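Local atomic coordinates of transcriptional regulator (Pseudomonas aeruginosa, PDB entry 3E7Q), a protein that probably acts as a TetR-family repressor, binding cis-regulatory DNA through a helix-turn-helix domain to control transcription. Residues A22-C26 / K39-A44; F32-V37 / G57-V62; V62-L67 / I126-H130; M74-R78 / E136-L140; F95-F100 / L170-W174. All blocks are in the same frame, centred on the assembly; numbering follows the deposited sequence.

Contacts 1 and 2 lie in the DNA-binding domain and are partly buried. Both use helix 12-34, and they touch through I40 and L61. Contact 1 is van der Waals packing of alanines and C26 on I40 and the carbon part of E43; contact 2 turns on a lysine meeting backbone carbonyls and an aromatic ring. Contacts 3 and 4 pair helix 58-82 with helix 124-152. Contact 3 is buried, shares V62 with contact 2 and adds a hydrogen bond to apolar packing. Contact 4, partly buried, has a long salt bridge at its margin. Contact 5 is buried, joins helices 88-99 and 159-179 with no hydrogen bond between its segments, and touches contact 4 through Y137 and L77.

Contact 1: residues A22-C26 / K39-A44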
# COMPACT_ATOMS: atom_id res chain seq x y z
N ALA B 22 21.73 -1.95 8.43
CA ALA B 22 21.40 -1.54 9.82
C ALA B 22 20.17 -0.59 9.89
O ALA B 22 19.30 -0.71 10.80
CB ALA B 22 22.61 -0.91 10.52
N THR B 23 20.10 0.34 8.93
CA THR B 23 18.98 1.26 8.78
C THR B 23 17.69 0.48 8.53
O THR B 23 16.66 0.75 9.19
CB THR B 23 19.26 2.28 7.65
OG1 THR B 23 20.50 2.93 7.93
CG2 THR B 23 18.18 3.33 7.49
N LEU B 24 17.73 -0.50 7.59
CA LEU B 24 16.53 -1.30 7.32
C LEU B 24 16.03 -2.11 8.55
O LEU B 24 14.82 -2.28 8.73
CB LEU B 24 16.72 -2.21 6.12
CG LEU B 24 16.99 -1.51 4.77
CD1 LEU B 24 17.57 -2.55 3.83
CD2 LEU B 24 15.72 -0.80 4.24
N ALA B 25 16.96 -2.58 9.37
CA ALA B 25 16.68 -3.41 10.56
C ALA B 25 16.14 -2.55 11.65
O ALA B 25 15.18 -2.92 12.32
CB ALA B 25 17.99 -4.18 11.09
N CYS B 26 16.75 -1.39 11.82
CA CYS B 26 16.18 -0.40 12.71
C CYS B 26 14.76 0.08 12.35
O CYS B 26 13.93 0.27 13.26
CB CYS B 26 17.11 0.78 12.82
SG CYS B 26 16.44 2.03 13.86
N LYS B 39 20.06 4.21 17.37
CA LYS B 39 19.42 2.93 17.15
C LYS B 39 19.83 2.20 15.84
O LYS B 39 19.71 0.95 15.75
CB LYS B 39 17.90 3.06 17.23
CG LYS B 39 17.38 3.38 18.63
CD LYS B 39 15.88 3.69 18.56
CE LYS B 39 15.19 3.64 19.93
NZ LYS B 39 13.73 4.06 19.87
N ILE B 40 20.34 2.97 14.86
CA ILE B 40 20.87 2.42 13.60
C ILE B 40 22.22 1.76 13.89
O ILE B 40 22.46 0.62 13.50
CB ILE B 40 21.00 3.53 12.47
CG1 ILE B 40 19.61 3.88 11.90
CG2 ILE B 40 21.89 3.06 11.33
CD1 ILE B 40 19.55 5.19 11.14
N CYS B 41 23.07 2.50 14.60
CA CYS B 41 24.36 1.96 15.09
C CYS B 41 24.20 0.70 15.96
O CYS B 41 25.03 -0.21 15.89
CB CYS B 41 25.15 3.07 15.83
SG CYS B 41 25.63 4.39 14.65
N ALA B 42 23.09 0.65 16.72
CA ALA B 42 22.75 -0.52 17.55
C ALA B 42 22.55 -1.77 16.69
O ALA B 42 22.91 -2.87 17.12
CB ALA B 42 21.53 -0.27 18.43
N GLU B 43 22.00 -1.60 15.49
CA GLU B 43 21.84 -2.70 14.54
C GLU B 43 23.17 -3.02 13.89
O GLU B 43 23.53 -4.17 13.83
CB GLU B 43 20.77 -2.40 13.50
CG GLU B 43 19.36 -2.11 14.12
CD GLU B 43 18.75 -3.30 14.92
OE1 GLU B 43 19.05 -4.48 14.59
OE2 GLU B 43 17.95 -3.04 15.86
N ALA B 44 23.92 -1.99 13.44
CA ALA B 44 25.29 -2.14 12.84
C ALA B 44 26.30 -2.76 13.82
O ALA B 44 27.31 -3.31 13.40
CB ALA B 44 25.83 -0.81 12.33
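Helix 12-34 and helix 37-44 cross here in the DNA-binding domain. Segment 39-44 belongs to the first helix of the predicted helix-turn-helix. The local axes approach to 7.9 Å, with 114° between their N-to-C directions. A22 lets the backbones come close: its CA is 4.9 Å from the CA of E43.

Apolar packing centres on A22 and I40. A22 CB lies 3.7 Å from A44 CB and 4.1 Å from I40 CG2. C26 CB is 4.1 Å from I40 CG1.

Side chains also press on the facing backbone. A22 CB is 3.4 Å from both I40 O and A44 N. E43 CB is 3.5 Å from A22 O, and E43 CG is 3.6 Å from C26 N.

The polar and sulfur-bearing side chains add van der Waals contacts only. T23 OG1 is 3.7 Å from I40 CG2, but its hydrogen bond goes to L19 O. E43 lays its aliphatic part on the helix, and its carboxylate forms a salt bridge with R29. C26 SG meets K39 CB at 3.8 Å, while K39 NZ bonds to G34 O.

No hydrogen bond joins the two segments. Their fit rests on shape and van der Waals contact, with the polar ends satisfied elsewhere.

Contact 2: residues F32-V37 / G57-V62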
# COMPACT_ATOMS: atom_id res chain seq x y z
N PHE B 32 9.94 4.37 11.40
CA PHE B 32 10.68 5.58 11.04
C PHE B 32 10.70 6.57 12.16
O PHE B 32 11.74 7.14 12.45
CB PHE B 32 10.13 6.27 9.81
CG PHE B 32 10.79 7.61 9.52
CD1 PHE B 32 12.02 7.68 8.92
CD2 PHE B 32 10.16 8.81 9.89
CE1 PHE B 32 12.62 8.92 8.66
CE2 PHE B 32 10.78 10.05 9.66
CZ PHE B 32 11.99 10.10 9.02
N GLN B 33 9.53 6.80 12.76
CA GLN B 33 9.45 7.81 13.84
C GLN B 33 10.37 7.42 15.01
O GLN B 33 11.00 8.28 15.65
CB GLN B 33 8.00 8.01 14.35
CG GLN B 33 6.97 8.36 13.30
CD GLN B 33 6.26 7.11 12.73
OE1 GLN B 33 6.89 6.04 12.58
NE2 GLN B 33 4.96 7.25 12.40
N GLY B 34 10.44 6.12 15.31
CA GLY B 34 11.26 5.68 16.43
C GLY B 34 12.74 5.45 16.15
O GLY B 34 13.52 5.34 17.09
N ALA B 35 13.13 5.33 14.87
CA ALA B 35 14.54 5.12 14.50
C ALA B 35 15.35 6.36 14.84
O ALA B 35 14.80 7.44 14.92
CB ALA B 35 14.68 4.77 12.98
N SER B 36 16.66 6.19 15.09
CA SER B 36 17.57 7.31 15.23
C SER B 36 18.91 6.79 14.81
O SER B 36 19.05 5.60 14.69
CB SER B 36 17.63 7.75 16.69
OG SER B 36 18.01 6.66 17.51
N VAL B 37 19.89 7.66 14.61
CA VAL B 37 21.22 7.23 14.22
C VAL B 37 21.85 6.31 15.29
O VAL B 37 22.57 5.37 14.92
CB VAL B 37 22.18 8.42 13.93
CG1 VAL B 37 21.58 9.39 12.93
CG2 VAL B 37 22.48 9.14 15.16
N GLY B 57 22.55 12.70 9.07
CA GLY B 57 21.54 12.39 10.08
C GLY B 57 20.68 11.23 9.64
O GLY B 57 20.98 10.52 8.66
N LYS B 58 19.61 11.04 10.40
CA LYS B 58 18.69 9.97 10.18
C LYS B 58 18.03 10.13 8.79
O LYS B 58 18.11 9.23 7.98
CB LYS B 58 17.65 9.96 11.28
CG LYS B 58 16.50 8.97 11.10
CD LYS B 58 15.29 9.59 11.74
CE LYS B 58 14.16 8.65 11.94
NZ LYS B 58 13.38 9.17 13.08
N ASP B 59 17.43 11.26 8.51
CA ASP B 59 16.76 11.43 7.21
C ASP B 59 17.64 10.94 6.05
O ASP B 59 17.18 10.23 5.20
CB ASP B 59 16.31 12.88 6.99
CG ASP B 59 15.28 13.33 7.98
OD1 ASP B 59 14.72 12.47 8.76
OD2 ASP B 59 15.01 14.58 8.00
N ALA B 60 18.91 11.34 6.06
CA ALA B 60 19.86 10.99 5.03
C ALA B 60 20.19 9.48 4.98
O ALA B 60 20.42 8.94 3.91
CB ALA B 60 21.10 11.75 5.25
N LEU B 61 20.23 8.82 6.13
CA LEU B 61 20.45 7.37 6.17
C LEU B 61 19.25 6.64 5.62
O LEU B 61 19.39 5.66 4.93
CB LEU B 61 20.77 6.89 7.61
CG LEU B 61 22.18 7.22 8.08
CD1 LEU B 61 22.31 7.16 9.64
CD2 LEU B 61 23.21 6.31 7.39
N VAL B 62 18.06 7.13 5.92
CA VAL B 62 16.82 6.46 5.46
C VAL B 62 16.64 6.65 3.94
O VAL B 62 16.39 5.66 3.23
CB VAL B 62 15.59 6.93 6.27
CG1 VAL B 62 14.31 6.48 5.63
CG2 VAL B 62 15.66 6.44 7.76
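K58 has the most surface covered in this contact. It stands in the first turn of helix 58-82, just after G57 at the N-cap position. Its CA-to-CB bond points toward segment 32-37, and its long side chain reaches the end of helix 12-34. There K58 NZ donates hydrogen bonds to F32 O at 2.7 Å and A35 O at 2.9 Å. The place of F32 O is less certain in the model.

F32 comes next. Its ring takes the K58 ammonium over one face: K58 NZ is 4.3 Å from the F32 ring centroid and 6° off the normal, a cation-pi contact. K58 CE adds a CH-pi contact at 3.9 Å from the same centroid. At the ring edge lie V62 CG2, 4.0 Å from F32 CD1, and D59 OD1, 3.6 Å from F32 CZ. The ring also touches I123 and I126.

V37 covers the start of the second helix. Its CG1 is 3.6 Å from K58 N and 4.0 Å from L61 CD1. S36 is at the N-cap position of helix 37-44, where its OG bonds to K39 N.

The contact links the end of helix 12-34 and the start of the predicted helix-turn-helix to the helix that follows. A hydrogen bond to A35 O, with a second to the less certain F32 O, combines with a cation-pi contact and apolar packing.

Contact 3: residues V62-L67 / I126-H130; sequences VAEAYL and IGRVH
Both segments are helical, and their local axes run nearly parallel, 10° apart and 9.7 Å at closest approach. The CA register pairs A63 with I126 (5.5 Å) and L67 with V129 (6.6 Å). V62, chi1 t, places CG1 3.6 Å from CD1 of I126 (chi1 m, chi2 t). A63 CB packs 4.3 Å from CG2 of V129 (chi1 t). Y66 points toward the other helix with chi1 t (-164°) and chi2 3°. Its CD2 lies 3.7 Å from I126 CG2. V129 CG1 sits over one ring face, 3.8 Å from the Y66 centroid, a CH-pi contact. Y66 OH accepts a hydrogen bond from ND1 of H130 (chi1 t, chi2 76°) at 3.3 Å, and F116 stacks on the Y66 ring. L67 CG ends the row, 4.1 Å from V129 CG1. The pairing joins helix 58-82, which leaves the DNA-binding domain, to helix 124-152 of the C-terminal domain. H130 NE2 bonds to E176 of the second subunit. A mostly apolar seam carries one polar chain, Y66-H130-E176, reaching the dimer partner.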
# COMPACT_ATOMS: atom_id res chain seq x y z
N VAL B 62 18.06 7.13 5.92
CA VAL B 62 16.82 6.46 5.46
C VAL B 62 16.64 6.65 3.94
O VAL B 62 16.39 5.66 3.23
CB VAL B 62 15.59 6.93 6.27
CG1 VAL B 62 14.31 6.48 5.63
CG2 VAL B 62 15.66 6.44 7.76
N ALA B 63 16.84 7.88 3.44
CA ALA B 63 16.90 8.15 2.00
C ALA B 63 17.93 7.26 1.29
O ALA B 63 17.64 6.70 0.23
CB ALA B 63 17.19 9.63 1.71
N GLU B 64 19.11 7.10 1.86
CA GLU B 64 20.08 6.16 1.25
C GLU B 64 19.58 4.71 1.19
O GLU B 64 19.76 4.02 0.17
CB GLU B 64 21.41 6.16 1.97
CG GLU B 64 22.52 7.07 1.41
CD GLU B 64 22.86 6.85 -0.08
OE1 GLU B 64 23.79 6.05 -0.42
OE2 GLU B 64 22.23 7.55 -0.91
N ALA B 65 19.01 4.22 2.29
CA ALA B 65 18.37 2.89 2.29
C ALA B 65 17.21 2.77 1.26
O ALA B 65 17.08 1.72 0.59
CB ALA B 65 17.88 2.51 3.66
N TYR B 66 16.38 3.81 1.18
CA TYR B 66 15.25 3.89 0.26
C TYR B 66 15.77 3.80 -1.17
O TYR B 66 15.29 3.02 -1.94
CB TYR B 66 14.45 5.20 0.47
CG TYR B 66 13.02 5.30 -0.14
CD1 TYR B 66 12.42 4.25 -0.82
CD2 TYR B 66 12.28 6.44 0.02
CE1 TYR B 66 11.16 4.36 -1.35
CE2 TYR B 66 11.01 6.56 -0.48
CZ TYR B 66 10.44 5.52 -1.16
OH TYR B 66 9.17 5.65 -1.68
N LEU B 67 16.81 4.56 -1.48
CA LEU B 67 17.44 4.54 -2.79
C LEU B 67 18.05 3.21 -3.20
O LEU B 67 17.97 2.82 -4.38
CB LEU B 67 18.52 5.63 -2.88
CG LEU B 67 18.06 6.94 -3.50
CD1 LEU B 67 19.05 8.08 -3.23
CD2 LEU B 67 17.79 6.77 -5.05
N ILE B 126 12.91 12.32 1.34
CA ILE B 126 12.32 10.99 1.15
C ILE B 126 11.19 11.02 0.11
O ILE B 126 11.08 10.09 -0.73
CB ILE B 126 11.85 10.39 2.51
CG1 ILE B 126 13.12 10.27 3.40
CG2 ILE B 126 11.10 9.10 2.27
CD1 ILE B 126 12.90 9.74 4.86
N GLY B 127 10.40 12.10 0.17
CA GLY B 127 9.42 12.44 -0.83
C GLY B 127 9.98 12.45 -2.22
O GLY B 127 9.36 11.93 -3.14
N ARG B 128 11.17 13.03 -2.37
CA ARG B 128 11.77 13.14 -3.66
C ARG B 128 12.34 11.79 -4.13
O ARG B 128 12.37 11.53 -5.34
CB ARG B 128 12.84 14.22 -3.68
CG ARG B 128 12.38 15.64 -3.32
CD ARG B 128 13.51 16.69 -3.64
NE ARG B 128 14.79 16.47 -2.91
CZ ARG B 128 15.17 17.02 -1.74
NH1 ARG B 128 14.39 17.86 -1.04
NH2 ARG B 128 16.37 16.70 -1.21
N VAL B 129 12.79 10.94 -3.20
CA VAL B 129 13.18 9.58 -3.57
C VAL B 129 11.94 8.86 -4.09
O VAL B 129 11.99 8.27 -5.16
CB VAL B 129 13.84 8.77 -2.43
CG1 VAL B 129 14.06 7.29 -2.90
CG2 VAL B 129 15.12 9.42 -2.02
N HIS B 130 10.81 8.95 -3.41
CA HIS B 130 9.59 8.36 -3.89
C HIS B 130 9.18 8.81 -5.30
O HIS B 130 8.89 8.00 -6.16
CB HIS B 130 8.39 8.60 -2.97
CG HIS B 130 7.11 8.10 -3.57
ND1 HIS B 130 6.79 6.76 -3.62
CD2 HIS B 130 6.15 8.74 -4.29
CE1 HIS B 130 5.64 6.60 -4.26
NE2 HIS B 130 5.23 7.79 -4.69

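Contact 4: residues M74-R78 / E136-L140; sequences MRLLR and EYRAL
This contact lies in the helical bundle of the C-terminal domain, where helix 58-82 runs beside helix 124-152. Both segments are regular helix. Their local axes are almost parallel, 3° apart, with a closest approach of 11.1 Å. The CA register pairs M74 with Y137 (6.9 Å) and R78 with L140 (7.6 Å).

M74 has all three chi angles in m, which folds its end toward the other helix. Its SD lies 3.7 Å from Y137 CA and 5.4 Å from the Y137 ring centroid, at the ring edge. This is a Met-aromatic contact. Its CE is 3.6 Å from L140 CD2 and 3.7 Å from E136 O.

Y137 takes chi1 t (-178°) and chi2 87°. The CA-to-CB bond of L77 (chi1 m, chi2 t) points toward segment 136-140, and its CD1 is 3.4 Å from Y137 CE1 at the ring edge. L77 CB is 4.3 Å from L140 CD2. L140 points toward the other helix with chi1 -145° and chi2 p.

An all-helical ligand-binding and dimerisation domain is the TetR family pattern, and this pair forms part of that bundle. Helix 88-99 packs on the same seam: L77 and L140 both touch F95. Y137 reaches L170 of helix 159-179.

At the margin, R78 has chi1 m with chi2 and chi3 both t. R78 CG lies 3.6 Å from L140 CD1. R78 NH2 forms a long salt bridge with E136 OE1 at 3.6 Å.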
# COMPACT_ATOMS: atom_id res chain seq x y z
N MET B 74 14.30 -2.02 -9.32
CA MET B 74 14.44 -1.59 -10.71
C MET B 74 15.46 -2.33 -11.55
O MET B 74 15.23 -2.51 -12.74
CB MET B 74 14.79 -0.11 -10.78
CG MET B 74 13.60 0.75 -10.44
SD MET B 74 12.16 0.60 -11.55
CE MET B 74 12.97 0.99 -13.11
N ARG B 75 16.59 -2.69 -10.95
CA ARG B 75 17.57 -3.50 -11.65
C ARG B 75 16.99 -4.83 -12.03
O ARG B 75 17.20 -5.32 -13.14
CB ARG B 75 18.81 -3.77 -10.82
CG ARG B 75 19.89 -2.74 -11.00
CD ARG B 75 21.25 -3.28 -10.46
NE ARG B 75 21.24 -3.58 -9.02
CZ ARG B 75 21.20 -2.67 -8.03
NH1 ARG B 75 21.09 -1.36 -8.28
NH2 ARG B 75 21.19 -3.07 -6.75
N LEU B 76 16.26 -5.42 -11.11
CA LEU B 76 15.74 -6.74 -11.35
C LEU B 76 14.61 -6.64 -12.38
O LEU B 76 14.51 -7.48 -13.24
CB LEU B 76 15.24 -7.37 -10.06
CG LEU B 76 16.31 -7.79 -9.05
CD1 LEU B 76 15.58 -8.42 -7.86
CD2 LEU B 76 17.39 -8.74 -9.66
N LEU B 77 13.77 -5.60 -12.27
CA LEU B 77 12.64 -5.43 -13.20
C LEU B 77 13.10 -5.07 -14.63
O LEU B 77 12.53 -5.57 -15.59
CB LEU B 77 11.63 -4.43 -12.66
CG LEU B 77 10.88 -4.96 -11.41
CD1 LEU B 77 9.94 -3.91 -10.82
CD2 LEU B 77 10.14 -6.28 -11.70
N ARG B 78 14.14 -4.23 -14.76
CA ARG B 78 14.74 -3.94 -16.06
C ARG B 78 15.34 -5.16 -16.65
O ARG B 78 15.23 -5.36 -17.85
CB ARG B 78 15.84 -2.88 -15.99
CG ARG B 78 15.28 -1.47 -15.92
CD ARG B 78 16.36 -0.34 -15.79
NE ARG B 78 15.67 0.95 -15.71
CZ ARG B 78 15.73 1.81 -14.69
NH1 ARG B 78 16.53 1.59 -13.64
NH2 ARG B 78 14.98 2.91 -14.74
N GLU B 136 10.41 6.33 -12.47
CA GLU B 136 11.23 5.42 -13.25
C GLU B 136 10.52 4.09 -13.45
O GLU B 136 10.63 3.50 -14.50
CB GLU B 136 12.58 5.21 -12.57
CG GLU B 136 13.41 6.46 -12.53
CD GLU B 136 13.68 7.11 -13.91
OE1 GLU B 136 13.89 6.38 -14.92
OE2 GLU B 136 13.67 8.37 -13.98
N TYR B 137 9.82 3.63 -12.42
CA TYR B 137 9.05 2.41 -12.46
C TYR B 137 7.95 2.51 -13.55
O TYR B 137 7.82 1.63 -14.47
CB TYR B 137 8.49 2.15 -11.06
CG TYR B 137 7.68 0.88 -10.90
CD1 TYR B 137 8.30 -0.33 -10.61
CD2 TYR B 137 6.32 0.90 -11.05
CE1 TYR B 137 7.57 -1.47 -10.46
CE2 TYR B 137 5.56 -0.26 -10.96
CZ TYR B 137 6.19 -1.44 -10.66
OH TYR B 137 5.43 -2.56 -10.50
N ARG B 138 7.19 3.58 -13.48
CA ARG B 138 6.17 3.88 -14.52
C ARG B 138 6.75 4.09 -15.94
O ARG B 138 6.11 3.69 -16.89
CB ARG B 138 5.29 5.08 -14.12
CG ARG B 138 4.27 4.76 -13.03
CD ARG B 138 3.39 5.93 -12.72
NE ARG B 138 4.19 7.03 -12.13
CZ ARG B 138 4.22 8.28 -12.56
NH1 ARG B 138 3.48 8.70 -13.57
NH2 ARG B 138 5.00 9.15 -11.97
N ALA B 139 7.88 4.79 -16.07
CA ALA B 139 8.52 5.02 -17.38
C ALA B 139 8.82 3.66 -18.01
O ALA B 139 8.60 3.50 -19.21
CB ALA B 139 9.83 5.84 -17.24
N LEU B 140 9.29 2.69 -17.22
CA LEU B 140 9.55 1.34 -17.75
C LEU B 140 8.30 0.70 -18.33
O LEU B 140 8.35 0.04 -19.40
CB LEU B 140 10.02 0.44 -16.64
CG LEU B 140 11.05 -0.65 -16.85
CD1 LEU B 140 12.36 -0.06 -17.46
CD2 LEU B 140 11.32 -1.23 -15.49

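Contact 5: residues F95-F100 / L170-W174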
# COMPACT_ATOMS: atom_id res chain seq x y z
N PHE B 95 8.18 -9.24 -16.74
CA PHE B 95 7.95 -8.28 -15.66
C PHE B 95 7.05 -8.83 -14.55
O PHE B 95 7.42 -8.75 -13.41
CB PHE B 95 7.34 -7.00 -16.19
CG PHE B 95 7.37 -5.83 -15.25
CD1 PHE B 95 8.35 -4.83 -15.38
CD2 PHE B 95 6.33 -5.63 -14.30
CE1 PHE B 95 8.36 -3.70 -14.51
CE2 PHE B 95 6.36 -4.55 -13.45
CZ PHE B 95 7.37 -3.59 -13.55
N PHE B 96 5.90 -9.40 -14.90
CA PHE B 96 4.96 -9.99 -13.92
C PHE B 96 5.60 -11.14 -13.15
O PHE B 96 5.53 -11.16 -11.92
CB PHE B 96 3.67 -10.47 -14.62
CG PHE B 96 2.94 -9.34 -15.40
CD1 PHE B 96 2.98 -8.01 -14.94
CD2 PHE B 96 2.21 -9.64 -16.55
CE1 PHE B 96 2.37 -7.02 -15.66
CE2 PHE B 96 1.57 -8.64 -17.26
CZ PHE B 96 1.63 -7.33 -16.82
N GLU B 97 6.21 -12.07 -13.87
CA GLU B 97 6.98 -13.15 -13.23
C GLU B 97 8.04 -12.65 -12.26
O GLU B 97 8.09 -13.11 -11.12
CB GLU B 97 7.62 -14.06 -14.28
CG GLU B 97 6.60 -14.86 -15.08
CD GLU B 97 5.98 -16.04 -14.31
OE1 GLU B 97 6.48 -16.41 -13.20
OE2 GLU B 97 4.98 -16.59 -14.86
N ALA B 98 8.88 -11.70 -12.69
CA ALA B 98 9.84 -11.11 -11.74
C ALA B 98 9.14 -10.51 -10.52
O ALA B 98 9.61 -10.67 -9.36
CB ALA B 98 10.76 -10.12 -12.38
N SER B 99 8.01 -9.85 -10.77
CA SER B 99 7.24 -9.15 -9.71
C SER B 99 6.71 -10.06 -8.60
O SER B 99 6.54 -9.60 -7.49
CB SER B 99 6.03 -8.42 -10.31
OG SER B 99 6.41 -7.29 -11.09
N PHE B 100 6.43 -11.31 -8.92
CA PHE B 100 5.83 -12.25 -7.99
C PHE B 100 6.79 -13.42 -7.67
O PHE B 100 6.42 -14.40 -7.06
CB PHE B 100 4.49 -12.74 -8.56
CG PHE B 100 3.42 -11.67 -8.52
CD1 PHE B 100 2.69 -11.46 -7.40
CD2 PHE B 100 3.16 -10.85 -9.64
CE1 PHE B 100 1.71 -10.42 -7.36
CE2 PHE B 100 2.22 -9.86 -9.59
CZ PHE B 100 1.50 -9.66 -8.46
N LEU B 170 -0.23 -3.78 -9.47
CA LEU B 170 0.98 -4.44 -8.96
C LEU B 170 1.27 -4.11 -7.53
O LEU B 170 1.47 -5.02 -6.73
CB LEU B 170 2.22 -4.10 -9.83
CG LEU B 170 2.17 -4.91 -11.11
CD1 LEU B 170 2.89 -4.20 -12.28
CD2 LEU B 170 2.78 -6.26 -10.79
N ASP B 171 1.25 -2.82 -7.20
CA ASP B 171 1.40 -2.32 -5.82
C ASP B 171 0.42 -2.93 -4.88
O ASP B 171 0.80 -3.38 -3.77
CB ASP B 171 1.18 -0.79 -5.73
CG ASP B 171 2.38 0.01 -6.14
OD1 ASP B 171 3.42 -0.59 -6.43
OD2 ASP B 171 2.26 1.26 -6.25
N GLY B 172 -0.86 -2.84 -5.26
CA GLY B 172 -1.99 -3.39 -4.50
C GLY B 172 -1.81 -4.85 -4.24
O GLY B 172 -2.00 -5.31 -3.14
N LEU B 173 -1.47 -5.60 -5.28
CA LEU B 173 -1.21 -7.02 -5.16
C LEU B 173 0.01 -7.37 -4.31
O LEU B 173 0.00 -8.33 -3.54
CB LEU B 173 -1.07 -7.64 -6.55
CG LEU B 173 -2.34 -7.67 -7.43
CD1 LEU B 173 -1.83 -8.19 -8.67
CD2 LEU B 173 -3.50 -8.55 -6.85
N TRP B 174 1.07 -6.60 -4.46
CA TRP B 174 2.26 -6.81 -3.67
C TRP B 174 1.94 -6.59 -2.17
O TRP B 174 2.33 -7.37 -1.34
CB TRP B 174 3.39 -5.89 -4.16
CG TRP B 174 4.63 -6.05 -3.39
CD1 TRP B 174 5.60 -7.00 -3.57
CD2 TRP B 174 5.02 -5.29 -2.25
NE1 TRP B 174 6.57 -6.87 -2.61
CE2 TRP B 174 6.25 -5.81 -1.80
CE3 TRP B 174 4.45 -4.22 -1.55
CZ2 TRP B 174 6.91 -5.29 -0.71
CZ3 TRP B 174 5.13 -3.69 -0.44
CH2 TRP B 174 6.32 -4.22 -0.03
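Helix 95-99 and helix 170-174 run in roughly the same direction, with a crossing angle of -26°. Their local axes stay 12.1 Å apart at closest approach, so side chains must fill the gap. The CA atoms of S99 and L170 are 7.9 Å apart, those of F100 and W174 7.8 Å. F100 is the first residue of segment 95-100 to leave helical angles (phi -115°, psi 13°).

L170 enters the gap and meets four residues. Its CD1 lies 3.7 Å from F95 CE2 and 4.4 Å from F96 CE1, at the edge of both rings. Its CD2 is 3.8 Å from F100 CE2 and 3.8 Å from S99 OG. L173 CD1 adds a contact to F100 CZ at 3.6 Å. S99 OG bonds back to F95 O at 2.9 Å, within its own helix.

Helices 88-99 and 159-179 meet here in the core of the all-helical C-terminal domain found in TetR-family regulators, near the subunit interface, where L173 touches A168 of the second subunit. No hydrogen bond crosses between the segments; leucine-phenylalanine packing holds them.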